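Local coordinates for RimK domain protein ATP-grasp (PDB 5I47) that probably binds ATP and may act as an ATP-grasp ligase of the RimK and LysX kind, possibly in lysine biosynthesis, at residues I118-L131 and V142-V155. Residues are numbered along the deposited sequence; the frame is centred on the assembly and turned at random.
Sequences IFAAIAEIGYPVVL and VALVEDQDAAEAIV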
loop_
_atom_site.group_PDB
_atom_site.type_symbol
_atom_site.label_atom_id
_atom_site.label_comp_id
_atom_site.label_asym_id
_atom_site.label_seq_id
_atom_site.Cartn_x
_atom_site.Cartn_y
_atom_site.Cartn_z
ATOM N N ILE B 118 -12.164 -9.021 14.307
ATOM C CA ILE B 118 -11.495 -8.226 15.337
ATOM C C ILE B 118 -11.848 -8.750 16.721
ATOM O O ILE B 118 -10.971 -8.963 17.566
ATOM C CB ILE B 118 -11.853 -6.737 15.190
ATOM C CG1 ILE B 118 -11.174 -6.146 13.953
ATOM C CG2 ILE B 118 -11.464 -5.962 16.449
ATOM C CD1 ILE B 118 -11.536 -4.700 13.699
ATOM N N PHE B 119 -13.138 -8.982 16.968
ATOM C CA PHE B 119 -13.538 -9.525 18.262
ATOM C C PHE B 119 -13.120 -10.984 18.407
ATOM O O PHE B 119 -12.869 -11.445 19.528
ATOM C CB PHE B 119 -15.045 -9.359 18.461
ATOM C CG PHE B 119 -15.484 -7.924 18.579
ATOM C CD1 PHE B 119 -15.065 -7.146 19.645
ATOM C CD2 PHE B 119 -16.313 -7.354 17.628
ATOM C CE1 PHE B 119 -15.463 -5.823 19.763
ATOM C CE2 PHE B 119 -16.714 -6.032 17.737
ATOM C CZ PHE B 119 -16.287 -5.266 18.809
ATOM N N ALA B 120 -13.023 -11.718 17.298
ATOM C CA ALA B 120 -12.514 -13.084 17.365
ATOM C C ALA B 120 -11.056 -13.108 17.809
ATOM O O ALA B 120 -10.664 -13.948 18.627
ATOM C CB ALA B 120 -12.675 -13.774 16.011
ATOM N N ALA B 121 -10.240 -12.190 17.283
ATOM C CA ALA B 121 -8.843 -12.112 17.695
ATOM C C ALA B 121 -8.704 -11.590 19.119
ATOM O O ALA B 121 -7.803 -12.017 19.850
ATOM C CB ALA B 121 -8.064 -11.226 16.729
ATOM N N ILE B 122 -9.583 -10.670 19.524
ATOM C CA ILE B 122 -9.534 -10.132 20.881
ATOM C C ILE B 122 -9.847 -11.220 21.903
ATOM O O ILE B 122 -9.258 -11.262 22.990
ATOM C CB ILE B 122 -10.495 -8.937 21.008
ATOM C CG1 ILE B 122 -9.909 -7.705 20.317
ATOM C CG2 ILE B 122 -10.801 -8.646 22.458
ATOM C CD1 ILE B 122 -10.817 -6.498 20.356
ATOM N N ALA B 123 -10.769 -12.123 21.567
ATOM C CA ALA B 123 -11.066 -13.240 22.457
ATOM C C ALA B 123 -9.871 -14.176 22.582
ATOM O O ALA B 123 -9.567 -14.660 23.679
ATOM C CB ALA B 123 -12.292 -13.998 21.954
ATOM N N GLU B 124 -9.175 -14.429 21.472
ATOM C CA GLU B 124 -8.052 -15.362 21.492
ATOM C C GLU B 124 -6.835 -14.753 22.179
ATOM O O GLU B 124 -6.194 -15.401 23.014
ATOM C CB GLU B 124 -7.704 -15.788 20.068
ATOM C CG GLU B 124 -6.442 -16.621 19.984
ATOM C CD GLU B 124 -5.970 -16.812 18.566
ATOM O OE1 GLU B 124 -6.418 -16.046 17.686
ATOM O OE2 GLU B 124 -5.156 -17.730 18.328
ATOM N N ILE B 125 -6.491 -13.513 21.829
ATOM C CA ILE B 125 -5.315 -12.877 22.416
ATOM C C ILE B 125 -5.588 -12.479 23.860
ATOM O O ILE B 125 -4.731 -12.645 24.740
ATOM C CB ILE B 125 -4.887 -11.667 21.565
ATOM C CG1 ILE B 125 -4.437 -12.119 20.175
ATOM C CG2 ILE B 125 -3.792 -10.878 22.264
ATOM C CD1 ILE B 125 -4.012 -10.981 19.276
ATOM N N GLY B 126 -6.783 -11.961 24.132
ATOM C CA GLY B 126 -7.125 -11.491 25.458
ATOM C C GLY B 126 -6.682 -10.060 25.672
ATOM O O GLY B 126 -5.649 -9.643 25.139
ATOM N N TYR B 127 -7.447 -9.297 26.448
ATOM C CA TYR B 127 -7.125 -7.897 26.725
ATOM C C TYR B 127 -5.847 -7.748 27.553
ATOM O O TYR B 127 -5.537 -8.614 28.371
ATOM C CB TYR B 127 -8.289 -7.226 27.447
ATOM C CG TYR B 127 -9.547 -7.143 26.624
ATOM C CD1 TYR B 127 -9.713 -6.140 25.678
ATOM C CD2 TYR B 127 -10.573 -8.064 26.795
ATOM C CE1 TYR B 127 -10.866 -6.058 24.922
ATOM C CE2 TYR B 127 -11.732 -7.990 26.044
ATOM C CZ TYR B 127 -11.875 -6.982 25.113
ATOM O OH TYR B 127 -13.023 -6.906 24.358
ATOM N N PRO B 128 -5.100 -6.644 27.348
ATOM C CA PRO B 128 -5.385 -5.591 26.370
ATOM C C PRO B 128 -4.757 -5.870 25.009
ATOM O O PRO B 128 -3.896 -6.745 24.892
ATOM C CB PRO B 128 -4.761 -4.354 27.013
ATOM C CG PRO B 128 -3.556 -4.901 27.709
ATOM C CD PRO B 128 -3.934 -6.298 28.184
ATOM N N VAL B 129 -5.201 -5.133 23.989
ATOM C CA VAL B 129 -4.659 -5.211 22.637
ATOM C C VAL B 129 -4.618 -3.804 22.055
ATOM O O VAL B 129 -5.178 -2.858 22.613
ATOM C CB VAL B 129 -5.484 -6.142 21.721
ATOM C CG1 VAL B 129 -5.474 -7.567 22.242
ATOM C CG2 VAL B 129 -6.909 -5.628 21.588
ATOM N N VAL B 130 -3.946 -3.670 20.914
ATOM C CA VAL B 130 -3.915 -2.425 20.155
ATOM C C VAL B 130 -4.389 -2.705 18.735
ATOM O O VAL B 130 -4.090 -3.760 18.166
ATOM C CB VAL B 130 -2.511 -1.785 20.142
ATOM C CG1 VAL B 130 -2.172 -1.222 21.505
ATOM C CG2 VAL B 130 -1.465 -2.799 19.718
ATOM N N LEU B 131 -5.145 -1.766 18.175
ATOM C CA LEU B 131 -5.577 -1.826 16.785
ATOM C C LEU B 131 -4.657 -0.955 15.945
ATOM O O LEU B 131 -4.475 0.230 16.240
ATOM C CB LEU B 131 -7.025 -1.357 16.620
ATOM C CG LEU B 131 -8.145 -2.108 17.341
ATOM C CD1 LEU B 131 -9.489 -1.613 16.850
ATOM C CD2 LEU B 131 -8.020 -3.601 17.137
ATOM N N VAL B 142 -2.663 4.504 16.430
ATOM C CA VAL B 142 -2.738 3.256 17.180
ATOM C C VAL B 142 -3.714 3.413 18.336
ATOM O O VAL B 142 -3.721 4.434 19.034
ATOM C CB VAL B 142 -1.340 2.847 17.672
ATOM C CG1 VAL B 142 -1.392 1.499 18.375
ATOM C CG2 VAL B 142 -0.367 2.806 16.502
ATOM N N ALA B 143 -4.556 2.400 18.538
ATOM C CA ALA B 143 -5.703 2.493 19.435
ATOM C C ALA B 143 -5.608 1.418 20.512
ATOM O O ALA B 143 -5.708 0.224 20.212
ATOM C CB ALA B 143 -7.006 2.363 18.648
ATOM N N LEU B 144 -5.440 1.839 21.764
ATOM C CA LEU B 144 -5.369 0.901 22.877
ATOM C C LEU B 144 -6.768 0.459 23.289
ATOM O O LEU B 144 -7.694 1.271 23.367
ATOM C CB LEU B 144 -4.640 1.532 24.063
ATOM C CG LEU B 144 -4.571 0.716 25.360
ATOM C CD1 LEU B 144 -3.860 -0.611 25.147
ATOM C CD2 LEU B 144 -3.895 1.519 26.465
ATOM N N VAL B 145 -6.915 -0.839 23.545
ATOM C CA VAL B 145 -8.204 -1.459 23.847
ATOM C C VAL B 145 -8.020 -2.268 25.125
ATOM O O VAL B 145 -7.444 -3.362 25.096
ATOM C CB VAL B 145 -8.707 -2.348 22.701
ATOM C CG1 VAL B 145 -10.010 -3.030 23.080
ATOM C CG2 VAL B 145 -8.881 -1.531 21.435
ATOM N N GLU B 146 -8.511 -1.745 26.249
ATOM C CA GLU B 146 -8.355 -2.438 27.522
ATOM C C GLU B 146 -9.484 -3.418 27.807
ATOM O O GLU B 146 -9.264 -4.415 28.504
ATOM C CB GLU B 146 -8.265 -1.431 28.673
ATOM C CG GLU B 146 -7.443 -0.189 28.375
ATOM C CD GLU B 146 -8.290 0.948 27.835
ATOM O OE1 GLU B 146 -9.249 0.674 27.082
ATOM O OE2 GLU B 146 -8.002 2.117 28.172
ATOM N N ASP B 147 -10.683 -3.162 27.289
ATOM C CA ASP B 147 -11.840 -3.998 27.578
ATOM C C ASP B 147 -12.833 -3.878 26.428
ATOM O O ASP B 147 -12.619 -3.127 25.471
ATOM C CB ASP B 147 -12.475 -3.601 28.909
ATOM C CG ASP B 147 -12.793 -2.128 28.971
ATOM O OD1 ASP B 147 -13.808 -1.716 28.377
ATOM O OD2 ASP B 147 -12.023 -1.373 29.598
ATOM N N GLN B 148 -13.942 -4.619 26.539
ATOM C CA GLN B 148 -14.908 -4.676 25.445
ATOM C C GLN B 148 -15.548 -3.320 25.174
ATOM O O GLN B 148 -15.845 -3.001 24.018
ATOM C CB GLN B 148 -15.987 -5.719 25.737
ATOM C CG GLN B 148 -16.983 -5.895 24.594
ATOM C CD GLN B 148 -18.026 -6.959 24.875
ATOM O OE1 GLN B 148 -17.706 -8.142 24.996
ATOM N NE2 GLN B 148 -19.284 -6.540 24.982
ATOM N N ASP B 149 -15.773 -2.515 26.216
ATOM C CA ASP B 149 -16.315 -1.176 26.005
ATOM C C ASP B 149 -15.377 -0.332 25.155
ATOM O O ASP B 149 -15.825 0.436 24.295
ATOM C CB ASP B 149 -16.581 -0.493 27.346
ATOM C CG ASP B 149 -17.960 -0.796 27.889
ATOM O OD1 ASP B 149 -18.110 -1.794 28.625
ATOM O OD2 ASP B 149 -18.895 -0.030 27.575
ATOM N N ALA B 150 -14.069 -0.457 25.383
ATOM C CA ALA B 150 -13.108 0.213 24.516
ATOM C C ALA B 150 -13.132 -0.386 23.116
ATOM O O ALA B 150 -12.990 0.337 22.123
ATOM C CB ALA B 150 -11.707 0.124 25.118
ATOM N N ALA B 151 -13.323 -1.704 23.021
ATOM C CA ALA B 151 -13.361 -2.359 21.717
ATOM C C ALA B 151 -14.566 -1.896 20.906
ATOM O O ALA B 151 -14.427 -1.490 19.746
ATOM C CB ALA B 151 -13.376 -3.878 21.894
ATOM N N GLU B 152 -15.758 -1.941 21.507
ATOM C CA GLU B 152 -16.965 -1.510 20.812
ATOM C C GLU B 152 -16.914 -0.041 20.420
ATOM O O GLU B 152 -17.630 0.368 19.500
ATOM C CB GLU B 152 -18.196 -1.774 21.683
ATOM C CG GLU B 152 -18.431 -3.245 21.997
ATOM C CD GLU B 152 -19.601 -3.469 22.944
ATOM O OE1 GLU B 152 -19.954 -2.534 23.700
ATOM O OE2 GLU B 152 -20.169 -4.581 22.928
ATOM N N ALA B 153 -16.082 0.758 21.088
ATOM C CA ALA B 153 -16.012 2.183 20.787
ATOM C C ALA B 153 -15.192 2.446 19.530
ATOM O O ALA B 153 -15.630 3.176 18.634
ATOM C CB ALA B 153 -15.426 2.940 21.981
ATOM N N ILE B 154 -13.998 1.857 19.446
ATOM C CA ILE B 154 -13.135 2.111 18.298
ATOM C C ILE B 154 -13.683 1.422 17.057
ATOM O O ILE B 154 -13.611 1.967 15.950
ATOM C CB ILE B 154 -11.693 1.674 18.609
ATOM C CG1 ILE B 154 -11.237 2.322 19.918
ATOM C CG2 ILE B 154 -10.767 2.070 17.477
ATOM C CD1 ILE B 154 -9.964 1.753 20.486
ATOM N N VAL B 155 -14.247 0.223 17.219
ATOM C CA VAL B 155 -14.862 -0.465 16.085
ATOM C C VAL B 155 -16.040 0.341 15.555
ATOM O O VAL B 155 -16.266 0.415 14.340
ATOM C CB VAL B 155 -15.280 -1.893 16.485
ATOM C CG1 VAL B 155 -16.088 -2.543 15.380
ATOM C CG2 VAL B 155 -14.055 -2.736 16.805
#
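Strand 129-131 pairs with strand 143-145 in an antiparallel beta hairpin, and helices 118-125 and 148-155 pack together on one face of it. This is an alpha+beta layer, an antiparallel sheet with two helices on one face, as in the smaller lobe of the ATP-grasp fold; in relatives, ATP lies between this lobe and the larger one. Two hydrogen-bonded pairs, Val129 with Val145 and Leu131 with Ala143, enclose the non-hydrogen-bonded pair Val130-Leu144. The shortest bond runs from Val145 N to Val129 O, 2.8 Å.

Val129, Leu131, Ala143 and Val145 point to the helix side. The Leu131 and Ile154 side chains pass each other in opposite directions, with Leu131 CD1 3.9 Å from Ile154 CG2. The helices run nearly antiparallel, at 156°, with axes 11.6 Å apart. Between them, Phe119 turns its ring edge to the small Ala151, with CE1 3.6 Å from CB. Val155 CG2 approaches the same ring obliquely and also meets Ile118 CG2 tip to tip.

Tyr127 closes the end of this layer beside the start of helix 148-155. Its CG is anti to the carbonyl carbon (chi1 -64°), which lays the ring along the Glu146-Gln148 backbone. Asp147 CA sits over one ring face in a CH-pi contact, 3.7 Å from the centroid. Val145 CG1, anti to its own backbone N, reaches Tyr127 CE1 at 3.6 Å. An alanine in place of Tyr127 would remove the ring and is likely to open a gap between Val145 and Asp147. Asp147 is also the N-cap: its OD1 accepts from Ala150 N at 3.3 Å. A cis peptide bond joins Tyr127 to Pro128 just before the strand.

Strand 143-145 is one of the two edge strands of this four-stranded sheet within the chain. Across strand 129-133 lies strand 167-171, where Val130 and Gln170 are joined by a backbone hydrogen bond. Helix 115-125 also packs on strand 109-112, through Ile118 and Ala121 on Cys112.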